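Local structure of Endonuclease/exonuclease/phosphatase (Beutenbergia cavernae DSM 12333, 4RUW) at residues A[164-169]-A[199-204]; A[169-172]-A[177-180]; A[179-184]-A[218-223]; A[208-213]-A[248-253]. The protein is of unknown function but belongs to the endonuclease/exonuclease/phosphatase family of the DNase I-like clan and carries a bound zinc ion. One frame throughout, in Å; residues are numbered along the deposited sequence. Where two conformers were deposited one is given.

In the fold
Strand 157-166 leads into interaction 1, which joins its last part to the loop after strand 192-200. Interaction 2 lies inside that span. It closes the connection between strands 157-166 and 179-188 and shares Glu169 with interaction 1. Interaction 3 starts on strand 179-188 and ends on helix 207-222, so it crosses interaction 1 along the chain and ties the sheet to the helix. Interaction 4 opens earlier on the same helix and reaches the start of helix 251-260, crossing interaction 3. Asp212, on the helix of interaction 4, bonds Asn168 of interaction 1 and Asn170 and Tyr171 N of interaction 2. All four belong to the endonuclease/exonuclease/phosphatase part of the chain.

Interaction 1: A[164-169]-A[199-204]; sequences VPLPNE and THLSTP
Leu166 packs on Leu201 and Thr199, while Asn168 bonds Ser202. Leu166 belongs to strand 157-166. Its CG lies anti to the carbonyl carbon (chi1 -59°), and the branch CD1 reaches the other segment. Leu166 CD1 lies 4.0 Å from Leu201 CD2 and 3.4 Å from Thr199 OG1. That hydroxyl is already bonded to the carbonyl of Ser180, on the strand that runs between the two in the sheet. The second half of the contact is polar. Asn168 ND2 donates to Ser202 OG at 2.9 Å, with an N-H...O angle of 160°. The hydroxyl lies close to the amide plane, 9° out of it. A water joins the same two side chains a second time. It donates to Asn168 OD1 at 2.9 Å and sits 2.6 Å from Ser202 OG. Amide, hydroxyl and water thus make a small closed ring. Both polar groups also have partners on helix 207-222: Asn168 ND2 bonds Asp212 OD2, and Ser202 OG bonds Gln216 NE2. The Asn168 amide is therefore held at both its oxygen and its nitrogen, which should fix its rotation. The chemistry implies a buried seam with an apolar part beside the strands and a polar part beyond it, where these hydrogen bonds tie two loops to each other and to the helix.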
loop_
_atom_site.group_PDB
_atom_site.type_symbol
_atom_site.label_atom_id
_atom_site.label_comp_id
_atom_site.label_asym_id
_atom_site.label_seq_id
_atom_site.Cartn_x
_atom_site.Cartn_y
_atom_site.Cartn_z
ATOM N N VAL A 164 13.523 -10.872 -1.075
ATOM C CA VAL A 164 14.369 -10.070 -1.952
ATOM C C VAL A 164 14.937 -8.904 -1.147
ATOM O O VAL A 164 14.187 -8.088 -0.623
ATOM C CB VAL A 164 13.554 -9.555 -3.156
ATOM C CG1 VAL A 164 14.314 -8.501 -3.940
ATOM C CG2 VAL A 164 13.162 -10.716 -4.060
ATOM N N PRO A 165 16.268 -8.829 -1.031
ATOM C CA PRO A 165 16.866 -7.740 -0.253
ATOM C C PRO A 165 16.660 -6.386 -0.921
ATOM O O PRO A 165 16.682 -6.296 -2.152
ATOM C CB PRO A 165 18.352 -8.101 -0.242
ATOM C CG PRO A 165 18.551 -8.943 -1.475
ATOM C CD PRO A 165 17.282 -9.729 -1.615
ATOM N N LEU A 166 16.484 -5.343 -0.119
ATOM C CA LEU A 166 16.312 -3.994 -0.635
ATOM C C LEU A 166 17.458 -3.143 -0.086
ATOM O O LEU A 166 17.746 -3.193 1.095
ATOM C CB LEU A 166 14.942 -3.442 -0.218
ATOM C CG LEU A 166 13.731 -4.260 -0.687
ATOM C CD1 LEU A 166 12.449 -3.724 -0.074
ATOM C CD2 LEU A 166 13.618 -4.282 -2.202
ATOM N N PRO A 167 18.107 -2.347 -0.944
ATOM C CA PRO A 167 19.388 -1.695 -0.645
ATOM C C PRO A 167 19.263 -0.452 0.231
ATOM O O PRO A 167 18.227 0.189 0.220
ATOM C CB PRO A 167 19.862 -1.265 -2.034
ATOM C CG PRO A 167 18.598 -0.916 -2.737
ATOM C CD PRO A 167 17.619 -1.978 -2.288
ATOM N N ASN A 168 20.330 -0.110 0.951
ATOM C CA ASN A 168 20.465 1.193 1.601
ATOM C C ASN A 168 21.802 1.833 1.230
ATOM O O ASN A 168 22.527 2.345 2.079
ATOM C CB ASN A 168 20.337 1.076 3.123
ATOM C CG ASN A 168 18.913 1.302 3.614
ATOM O OD1 ASN A 168 18.288 0.395 4.149
ATOM N ND2 ASN A 168 18.404 2.520 3.445
ATOM N N GLU A 169 22.134 1.797 -0.055
ATOM C CA GLU A 169 23.450 2.230 -0.515
ATOM C C GLU A 169 23.710 3.725 -0.325
ATOM O O GLU A 169 24.834 4.129 -0.064
ATOM C CB GLU A 169 23.664 1.807 -1.974
ATOM C CG GLU A 169 25.043 2.118 -2.552
ATOM C CD GLU A 169 26.185 1.330 -1.915
ATOM O OE1 GLU A 169 25.931 0.358 -1.167
ATOM O OE2 GLU A 169 27.353 1.694 -2.168
ATOM N N THR A 199 6.201 -5.755 2.490
ATOM C CA THR A 199 7.457 -5.056 2.678
ATOM C C THR A 199 7.330 -3.906 3.668
ATOM O O THR A 199 6.257 -3.659 4.244
ATOM C CB THR A 199 8.061 -4.593 1.319
ATOM O OG1 THR A 199 9.443 -4.246 1.491
ATOM C CG2 THR A 199 7.314 -3.402 0.763
ATOM N N HIS A 200 8.452 -3.220 3.859
ATOM C CA HIS A 200 8.605 -2.138 4.822
ATOM C C HIS A 200 9.840 -1.385 4.315
ATOM O O HIS A 200 10.933 -1.956 4.226
ATOM C CB HIS A 200 8.812 -2.737 6.223
ATOM C CG HIS A 200 8.944 -1.739 7.330
ATOM N ND1 HIS A 200 9.105 -2.131 8.638
ATOM C CD2 HIS A 200 8.943 -0.383 7.336
ATOM C CE1 HIS A 200 9.202 -1.061 9.407
ATOM N NE2 HIS A 200 9.118 0.010 8.643
ATOM N N LEU A 201 9.661 -0.132 3.902
ATOM C CA LEU A 201 10.763 0.631 3.317
ATOM C C LEU A 201 11.465 1.501 4.356
ATOM O O LEU A 201 10.944 1.687 5.461
ATOM C CB LEU A 201 10.257 1.511 2.170
ATOM C CG LEU A 201 9.480 0.796 1.066
ATOM C CD1 LEU A 201 9.149 1.776 -0.031
ATOM C CD2 LEU A 201 10.225 -0.421 0.524
ATOM N N SER A 202 12.616 2.062 3.999
ATOM C CA SER A 202 13.299 2.982 4.896
ATOM C C SER A 202 12.423 4.176 5.249
ATOM O O SER A 202 11.524 4.548 4.501
ATOM C CB SER A 202 14.572 3.512 4.249
ATOM O OG SER A 202 15.545 2.504 4.090
ATOM N N THR A 203 12.712 4.781 6.390
ATOM C CA THR A 203 12.086 6.038 6.776
ATOM C C THR A 203 12.686 7.178 5.964
ATOM O O THR A 203 13.837 7.101 5.545
ATOM C CB THR A 203 12.325 6.336 8.259
ATOM O OG1 THR A 203 13.731 6.508 8.485
ATOM C CG2 THR A 203 11.792 5.203 9.119
ATOM N N PRO A 204 11.913 8.245 5.725
ATOM C CA PRO A 204 12.442 9.360 4.933
ATOM C C PRO A 204 13.186 10.352 5.823
ATOM O O PRO A 204 12.854 11.536 5.857
ATOM C CB PRO A 204 11.175 9.995 4.358
ATOM C CG PRO A 204 10.155 9.767 5.424
ATOM C CD PRO A 204 10.485 8.425 6.047
HETATM O O HOH W 1 16.517 1.278 6.218
#

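Interaction 2: A[169-172]-A[177-180]; sequences ENYE and LRRS
Tyr171 is the first residue of 169-172 to meet Arg178. With CG anti to the backbone N (chi1 176°), the ring brings its CE2 edge up to the arginine. Tyr171 CE2 is 3.9 Å from Arg178 NE, which lies near the ring plane, and 4.1 Å from Arg178 CZ. The guanidinium offers a face to this edge, and the two planes are 79° apart. This is edge-to-face packing with the tyrosine as the edge. The backbone N of Tyr171 is anchored on Asp212 of helix 207-222. Glu172 comes next and extends its chain toward the edge of the same guanidinium. Two conformers of Glu172 were modelled. In the one described here, Glu172 OE1 receives a salt-bridging hydrogen bond from Arg178 NH2 at 2.6 Å, nearly straight at 168°. The oxygen uses its syn lone pair and lies close to the guanidinium plane, although the carboxylate is turned well out of that plane. In this conformer a water lies between Glu172 OE1 and Arg178 NE, accepting from the nitrogen at 2.9 Å. Arg178 NH1 also forms a long, weak ion pair with Glu132. Arg178 is thus a surface cation gripped at its edge by a carboxylate and packed on one face by a ring edge. It links the two ends of a short loop, probably with some mobility at the acid.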
loop_
_atom_site.group_PDB
_atom_site.type_symbol
_atom_site.label_atom_id
_atom_site.label_comp_id
_atom_site.label_asym_id
_atom_site.label_seq_id
_atom_site.Cartn_x
_atom_site.Cartn_y
_atom_site.Cartn_z
ATOM N N GLU A 169 22.134 1.797 -0.055
ATOM C CA GLU A 169 23.450 2.230 -0.515
ATOM C C GLU A 169 23.710 3.725 -0.325
ATOM O O GLU A 169 24.834 4.129 -0.064
ATOM C CB GLU A 169 23.664 1.807 -1.974
ATOM C CG GLU A 169 25.043 2.118 -2.552
ATOM C CD GLU A 169 26.185 1.330 -1.915
ATOM O OE1 GLU A 169 25.931 0.358 -1.167
ATOM O OE2 GLU A 169 27.353 1.694 -2.168
ATOM N N ASN A 170 22.684 4.553 -0.460
ATOM C CA ASN A 170 22.889 5.986 -0.253
ATOM C C ASN A 170 23.064 6.345 1.216
ATOM O O ASN A 170 23.899 7.172 1.566
ATOM C CB ASN A 170 21.759 6.796 -0.879
ATOM C CG ASN A 170 21.672 6.586 -2.372
ATOM O OD1 ASN A 170 22.525 7.061 -3.124
ATOM N ND2 ASN A 170 20.646 5.866 -2.813
ATOM N N TYR A 171 22.278 5.708 2.076
ATOM C CA TYR A 171 22.378 5.924 3.512
ATOM C C TYR A 171 23.718 5.440 4.059
ATOM O O TYR A 171 24.359 6.129 4.850
ATOM C CB TYR A 171 21.225 5.209 4.212
ATOM C CG TYR A 171 21.236 5.243 5.718
ATOM C CD1 TYR A 171 21.157 6.444 6.408
ATOM C CD2 TYR A 171 21.272 4.065 6.447
ATOM C CE1 TYR A 171 21.140 6.472 7.792
ATOM C CE2 TYR A 171 21.250 4.080 7.825
ATOM C CZ TYR A 171 21.189 5.289 8.495
ATOM O OH TYR A 171 21.171 5.313 9.871
ATOM N N GLU A 172 24.154 4.282 3.622
ATOM C CA GLU A 172 25.351 3.636 4.142
ATOM C C GLU A 172 25.988 2.787 3.046
ATOM O O GLU A 172 25.707 1.670 2.933
ATOM C CB GLU A 172 24.980 2.780 5.373
ATOM C CG GLU A 172 26.099 2.207 6.232
ATOM C CD GLU A 172 25.573 1.242 7.349
ATOM O OE1 GLU A 172 24.402 1.363 7.730
ATOM O OE2 GLU A 172 26.350 0.398 7.852
ATOM N N LEU A 177 22.337 -4.951 5.409
ATOM C CA LEU A 177 20.980 -4.975 4.901
ATOM C C LEU A 177 19.986 -4.712 6.029
ATOM O O LEU A 177 20.163 -5.188 7.153
ATOM C CB LEU A 177 20.714 -6.295 4.197
ATOM C CG LEU A 177 21.474 -6.370 2.872
ATOM C CD1 LEU A 177 21.510 -7.793 2.344
ATOM C CD2 LEU A 177 20.848 -5.423 1.856
ATOM N N ARG A 178 18.961 -3.919 5.722
ATOM C CA ARG A 178 17.973 -3.501 6.710
ATOM C C ARG A 178 16.530 -3.750 6.284
ATOM O O ARG A 178 15.653 -3.876 7.145
ATOM C CB ARG A 178 18.128 -2.016 7.035
ATOM C CG ARG A 178 19.492 -1.646 7.577
ATOM C CD ARG A 178 19.639 -0.143 7.740
ATOM N NE ARG A 178 21.006 0.201 8.121
ATOM C CZ ARG A 178 21.450 0.263 9.374
ATOM N NH1 ARG A 178 20.630 0.013 10.387
ATOM N NH2 ARG A 178 22.719 0.570 9.611
ATOM N N ARG A 179 16.270 -3.793 4.976
ATOM C CA ARG A 179 14.901 -3.877 4.463
ATOM C C ARG A 179 14.825 -4.996 3.439
ATOM O O ARG A 179 15.811 -5.279 2.740
ATOM C CB ARG A 179 14.500 -2.562 3.785
ATOM C CG ARG A 179 14.664 -1.325 4.660
ATOM C CD ARG A 179 13.815 -1.369 5.910
ATOM N NE ARG A 179 14.059 -0.185 6.726
ATOM C CZ ARG A 179 13.388 0.117 7.829
ATOM N NH1 ARG A 179 12.422 -0.687 8.247
ATOM N NH2 ARG A 179 13.677 1.226 8.500
ATOM N N SER A 180 13.667 -5.635 3.321
ATOM C CA SER A 180 13.481 -6.637 2.276
ATOM C C SER A 180 12.022 -6.773 1.883
ATOM O O SER A 180 11.127 -6.254 2.564
ATOM C CB SER A 180 14.034 -7.998 2.709
ATOM O OG SER A 180 13.247 -8.559 3.747
HETATM O O HOH W 2 22.766 -0.044 5.869
#

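Interaction 3: A[179-184]-A[218-223]; sequences RSLLTV and RIVLDH
Leu181 on strand 179-188 and Val220 on helix 207-222 bring the two backbones closest, with their CA atoms 6.7 Å apart. Further along, His223 N bonds Val220 O at 3.0 Å. The contact rests on one leucine. Leu181 CG stands anti to the backbone N (chi1 166°). Leu181 CD2 makes the close contact, meeting His223 CB at 3.8 Å and approaching the imidazole obliquely. Val220 is packed more loosely, with Leu181 CD1 4.4 Å from Val220 CG1. The ring is held by its own segment: His223 ND1 donates to Ile219 O at 2.8 Å, with an N-H...O angle of 170°. The carbonyl oxygen lies near the ring plane, while the donor sits above the carbonyl plane. This bond should limit rotation of the ring beside the leucine. Thr199 of the neighbouring strand also packs on Leu181, and Val164 of strand 157-166 touches His223. Helix 207-222 connects strand 192-200 to strand 230-233, its parallel neighbour, and here lies against a face of their sheet. Such a beta-alpha-beta crossover, with a helix covering the sheet, fits the layered alpha/beta fold of the DNase I-like clan.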
loop_
_atom_site.group_PDB
_atom_site.type_symbol
_atom_site.label_atom_id
_atom_site.label_comp_id
_atom_site.label_asym_id
_atom_site.label_seq_id
_atom_site.Cartn_x
_atom_site.Cartn_y
_atom_site.Cartn_z
ATOM N N ARG A 179 16.270 -3.793 4.976
ATOM C CA ARG A 179 14.901 -3.877 4.463
ATOM C C ARG A 179 14.825 -4.996 3.439
ATOM O O ARG A 179 15.811 -5.279 2.740
ATOM C CB ARG A 179 14.500 -2.562 3.785
ATOM C CG ARG A 179 14.664 -1.325 4.660
ATOM C CD ARG A 179 13.815 -1.369 5.910
ATOM N NE ARG A 179 14.059 -0.185 6.726
ATOM C CZ ARG A 179 13.388 0.117 7.829
ATOM N NH1 ARG A 179 12.422 -0.687 8.247
ATOM N NH2 ARG A 179 13.677 1.226 8.500
ATOM N N SER A 180 13.667 -5.635 3.321
ATOM C CA SER A 180 13.481 -6.637 2.276
ATOM C C SER A 180 12.022 -6.773 1.883
ATOM O O SER A 180 11.127 -6.254 2.564
ATOM C CB SER A 180 14.034 -7.998 2.709
ATOM O OG SER A 180 13.247 -8.559 3.747
ATOM N N LEU A 181 11.800 -7.471 0.776
ATOM C CA LEU A 181 10.479 -7.790 0.267
ATOM C C LEU A 181 10.246 -9.284 0.432
ATOM O O LEU A 181 11.119 -10.088 0.088
ATOM C CB LEU A 181 10.418 -7.430 -1.214
ATOM C CG LEU A 181 9.246 -7.985 -2.015
ATOM C CD1 LEU A 181 7.947 -7.334 -1.599
ATOM C CD2 LEU A 181 9.492 -7.815 -3.502
ATOM N N LEU A 182 9.085 -9.651 0.977
ATOM C CA LEU A 182 8.673 -11.045 1.094
ATOM C C LEU A 182 7.513 -11.293 0.138
ATOM O O LEU A 182 6.523 -10.572 0.162
ATOM C CB LEU A 182 8.230 -11.351 2.525
ATOM C CG LEU A 182 7.534 -12.695 2.744
ATOM C CD1 LEU A 182 8.449 -13.853 2.352
ATOM C CD2 LEU A 182 7.063 -12.822 4.184
ATOM N N THR A 183 7.636 -12.316 -0.705
ATOM C CA THR A 183 6.566 -12.665 -1.628
ATOM C C THR A 183 6.151 -14.113 -1.419
ATOM O O THR A 183 6.997 -15.004 -1.366
ATOM C CB THR A 183 7.012 -12.455 -3.094
ATOM O OG1 THR A 183 7.349 -11.076 -3.286
ATOM C CG2 THR A 183 5.914 -12.863 -4.066
ATOM N N VAL A 184 4.848 -14.342 -1.303
ATOM C CA VAL A 184 4.322 -15.691 -1.190
ATOM C C VAL A 184 2.953 -15.751 -1.852
ATOM O O VAL A 184 2.207 -14.783 -1.834
ATOM C CB VAL A 184 4.267 -16.154 0.283
ATOM C CG1 VAL A 184 3.243 -15.352 1.081
ATOM C CG2 VAL A 184 4.024 -17.660 0.366
ATOM N N ARG A 218 11.660 0.824 -6.533
ATOM C CA ARG A 218 11.895 0.324 -7.890
ATOM C C ARG A 218 11.960 -1.187 -7.890
ATOM O O ARG A 218 11.339 -1.852 -8.716
ATOM C CB ARG A 218 13.210 0.854 -8.443
ATOM C CG ARG A 218 13.169 2.298 -8.834
ATOM C CD ARG A 218 12.406 2.542 -10.130
ATOM N NE ARG A 218 12.964 3.703 -10.826
ATOM C CZ ARG A 218 12.302 4.426 -11.727
ATOM N NH1 ARG A 218 12.872 5.486 -12.295
ATOM N NH2 ARG A 218 11.055 4.105 -12.053
ATOM N N ILE A 219 12.746 -1.731 -6.970
ATOM C CA ILE A 219 12.941 -3.176 -6.910
ATOM C C ILE A 219 11.626 -3.870 -6.543
ATOM O O ILE A 219 11.237 -4.859 -7.163
ATOM C CB ILE A 219 14.049 -3.541 -5.923
ATOM C CG1 ILE A 219 15.391 -3.062 -6.472
ATOM C CG2 ILE A 219 14.091 -5.044 -5.680
ATOM C CD1 ILE A 219 16.472 -2.970 -5.443
ATOM N N VAL A 220 10.920 -3.331 -5.558
ATOM C CA VAL A 220 9.634 -3.899 -5.171
ATOM C C VAL A 220 8.679 -3.941 -6.367
ATOM O O VAL A 220 8.085 -4.982 -6.676
ATOM C CB VAL A 220 9.010 -3.099 -4.023
ATOM C CG1 VAL A 220 7.565 -3.499 -3.801
ATOM C CG2 VAL A 220 9.829 -3.291 -2.759
ATOM N N LEU A 221 8.550 -2.820 -7.067
ATOM C CA LEU A 221 7.603 -2.750 -8.175
ATOM C C LEU A 221 7.972 -3.693 -9.310
ATOM O O LEU A 221 7.104 -4.263 -9.964
ATOM C CB LEU A 221 7.471 -1.316 -8.682
ATOM C CG LEU A 221 6.807 -0.337 -7.710
ATOM C CD1 LEU A 221 6.841 1.075 -8.281
ATOM C CD2 LEU A 221 5.377 -0.765 -7.407
ATOM N N ASP A 222 9.266 -3.868 -9.534
ATOM C CA ASP A 222 9.704 -4.751 -10.604
ATOM C C ASP A 222 9.411 -6.220 -10.281
ATOM O O ASP A 222 9.474 -7.070 -11.156
ATOM C CB ASP A 222 11.179 -4.500 -10.937
ATOM C CG ASP A 222 11.397 -3.158 -11.646
ATOM O OD1 ASP A 222 10.404 -2.508 -12.035
ATOM O OD2 ASP A 222 12.562 -2.748 -11.833
ATOM N N HIS A 223 9.073 -6.500 -9.023
ATOM C CA HIS A 223 8.682 -7.844 -8.595
ATOM C C HIS A 223 7.170 -8.072 -8.563
ATOM O O HIS A 223 6.719 -9.176 -8.261
ATOM C CB HIS A 223 9.290 -8.182 -7.231
ATOM C CG HIS A 223 10.737 -8.535 -7.303
ATOM N ND1 HIS A 223 11.732 -7.585 -7.403
ATOM C CD2 HIS A 223 11.361 -9.735 -7.309
ATOM C CE1 HIS A 223 12.905 -8.187 -7.475
ATOM N NE2 HIS A 223 12.709 -9.490 -7.418
#

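Interaction 4: A[208-213]-A[248-253]; sequences VLVEDQ and YSQNNL
Helix 207-222 passes the segment leading into helix 251-260, nearest at Val210 and Ser249, whose CA atoms are 6.8 Å apart. Val210 points its side chain at this segment and divides its two methyls between neighbours. Val210 CG2 meets the edge of the Tyr248 ring, 3.7 Å from Tyr248 CD2 and close to the ring plane. Val210 CG1 rests 3.5 Å from the backbone carbonyl oxygen of Tyr248 and 4.0 Å from Gln250 NE2. The tyrosine turns its ring to the valine with CG between the backbone N and the carbonyl carbon (chi1 47°). Gln250 occupies the N-cap position of helix 251-260. The flank of helix 207-222, which follows strand 192-200, thus packs on the N-terminal entry of helix 251-260, as part of a DNase I-like fold. The glutamine side chain extends away from that entry and crosses to Glu211. Gln250 NE2 donates to Glu211 OE2 at 2.8 Å with an N-H...O angle of 147°. The acceptor lies near the amide plane, but the donor comes from above the carboxylate plane, 40° out of it. Lys214, further along the first helix, serves both partners: it forms a salt bridge with Glu211 OE1 and a hydrogen bond with Gln250 OE1. Its charge probably steadies the acid and orients the amide. About one turn on from Val210, a water donates to Gln213 OE1 at 2.8 Å and to Asn251 OD1 at 2.6 Å. The Gln213 amide nitrogen is bonded to the carbonyls of Ser202 and Asn237.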
loop_
_atom_site.group_PDB
_atom_site.type_symbol
_atom_site.label_atom_id
_atom_site.label_comp_id
_atom_site.label_asym_id
_atom_site.label_seq_id
_atom_site.Cartn_x
_atom_site.Cartn_y
_atom_site.Cartn_z
ATOM N N VAL A 208 19.457 11.259 1.593
ATOM C CA VAL A 208 19.982 9.961 1.180
ATOM C C VAL A 208 18.994 8.824 1.479
ATOM O O VAL A 208 18.885 7.874 0.694
ATOM C CB VAL A 208 21.391 9.638 1.755
ATOM C CG1 VAL A 208 22.441 10.555 1.148
ATOM C CG2 VAL A 208 21.404 9.727 3.271
ATOM N N LEU A 209 18.256 8.919 2.587
ATOM C CA LEU A 209 17.251 7.904 2.885
ATOM C C LEU A 209 16.102 7.924 1.872
ATOM O O LEU A 209 15.591 6.873 1.490
ATOM C CB LEU A 209 16.738 8.040 4.320
ATOM C CG LEU A 209 17.685 7.435 5.360
ATOM C CD1 LEU A 209 17.325 7.914 6.757
ATOM C CD2 LEU A 209 17.671 5.906 5.274
ATOM N N VAL A 210 15.688 9.109 1.430
ATOM C CA VAL A 210 14.659 9.180 0.389
ATOM C C VAL A 210 15.169 8.588 -0.937
ATOM O O VAL A 210 14.432 7.895 -1.650
ATOM C CB VAL A 210 14.134 10.625 0.206
ATOM C CG1 VAL A 210 13.262 10.741 -1.044
ATOM C CG2 VAL A 210 13.367 11.062 1.449
ATOM N N GLU A 211 16.437 8.831 -1.262
ATOM C CA GLU A 211 17.015 8.185 -2.437
ATOM C C GLU A 211 16.997 6.662 -2.292
ATOM O O GLU A 211 16.748 5.944 -3.257
ATOM C CB GLU A 211 18.426 8.702 -2.723
ATOM C CG GLU A 211 18.471 10.186 -3.094
ATOM C CD GLU A 211 17.585 10.545 -4.293
ATOM O OE1 GLU A 211 17.395 9.705 -5.197
ATOM O OE2 GLU A 211 17.076 11.685 -4.335
ATOM N N ASP A 212 17.227 6.168 -1.081
ATOM C CA ASP A 212 17.094 4.737 -0.843
ATOM C C ASP A 212 15.645 4.266 -0.971
ATOM O O ASP A 212 15.411 3.211 -1.557
ATOM C CB ASP A 212 17.676 4.329 0.511
ATOM C CG ASP A 212 19.193 4.340 0.518
ATOM O OD1 ASP A 212 19.800 4.305 -0.579
ATOM O OD2 ASP A 212 19.772 4.372 1.620
ATOM N N GLN A 213 14.677 5.020 -0.435
ATOM C CA GLN A 213 13.269 4.664 -0.622
ATOM C C GLN A 213 12.965 4.455 -2.097
ATOM O O GLN A 213 12.305 3.483 -2.475
ATOM C CB GLN A 213 12.343 5.756 -0.094
ATOM C CG GLN A 213 12.325 5.936 1.406
ATOM C CD GLN A 213 11.297 6.967 1.814
ATOM O OE1 GLN A 213 11.190 8.021 1.187
ATOM N NE2 GLN A 213 10.518 6.665 2.852
ATOM N N TYR A 248 13.613 17.579 -0.090
ATOM C CA TYR A 248 14.069 16.404 -0.836
ATOM C C TYR A 248 13.004 15.307 -0.950
ATOM O O TYR A 248 13.277 14.221 -1.463
ATOM C CB TYR A 248 15.337 15.826 -0.195
ATOM C CG TYR A 248 15.235 15.677 1.303
ATOM C CD1 TYR A 248 15.762 16.648 2.153
ATOM C CD2 TYR A 248 14.619 14.571 1.873
ATOM C CE1 TYR A 248 15.665 16.521 3.520
ATOM C CE2 TYR A 248 14.515 14.436 3.237
ATOM C CZ TYR A 248 15.046 15.411 4.059
ATOM O OH TYR A 248 14.949 15.278 5.421
ATOM N N SER A 249 11.798 15.585 -0.467
ATOM C CA SER A 249 10.727 14.600 -0.521
ATOM C C SER A 249 10.359 14.292 -1.966
ATOM O O SER A 249 10.246 15.200 -2.790
ATOM C CB SER A 249 9.511 15.115 0.245
ATOM O OG SER A 249 8.480 14.147 0.258
ATOM N N GLN A 250 10.183 13.010 -2.279
ATOM C CA GLN A 250 9.854 12.613 -3.648
ATOM C C GLN A 250 8.688 11.629 -3.687
ATOM O O GLN A 250 8.676 10.663 -4.451
ATOM C CB GLN A 250 11.094 12.082 -4.362
ATOM C CG GLN A 250 12.134 13.181 -4.549
ATOM C CD GLN A 250 13.407 12.695 -5.164
ATOM O OE1 GLN A 250 13.453 12.414 -6.356
ATOM N NE2 GLN A 250 14.461 12.599 -4.358
ATOM N N ASN A 251 7.686 11.917 -2.864
ATOM C CA ASN A 251 6.500 11.086 -2.785
ATOM C C ASN A 251 5.636 11.111 -4.035
ATOM O O ASN A 251 5.158 10.068 -4.471
ATOM C CB ASN A 251 5.687 11.466 -1.556
ATOM C CG ASN A 251 6.442 11.209 -0.273
ATOM O OD1 ASN A 251 7.323 10.353 -0.218
ATOM N ND2 ASN A 251 6.093 11.945 0.773
ATOM N N ASN A 252 5.409 12.287 -4.617
ATOM C CA ASN A 252 4.619 12.322 -5.854
ATOM C C ASN A 252 5.246 11.452 -6.939
ATOM O O ASN A 252 4.551 10.715 -7.640
ATOM C CB ASN A 252 4.427 13.747 -6.371
ATOM C CG ASN A 252 3.374 14.505 -5.596
ATOM O OD1 ASN A 252 3.626 14.967 -4.486
ATOM N ND2 ASN A 252 2.176 14.618 -6.165
ATOM N N LEU A 253 6.564 11.530 -7.074
ATOM C CA LEU A 253 7.277 10.719 -8.041
ATOM C C LEU A 253 7.064 9.222 -7.766
ATOM O O LEU A 253 6.675 8.461 -8.651
ATOM C CB LEU A 253 8.762 11.074 -8.013
ATOM C CG LEU A 253 9.661 10.301 -8.973
ATOM C CD1 LEU A 253 9.280 10.567 -10.425
ATOM C CD2 LEU A 253 11.120 10.653 -8.714
HETATM O O HOH W 3 9.352 10.076 1.427
#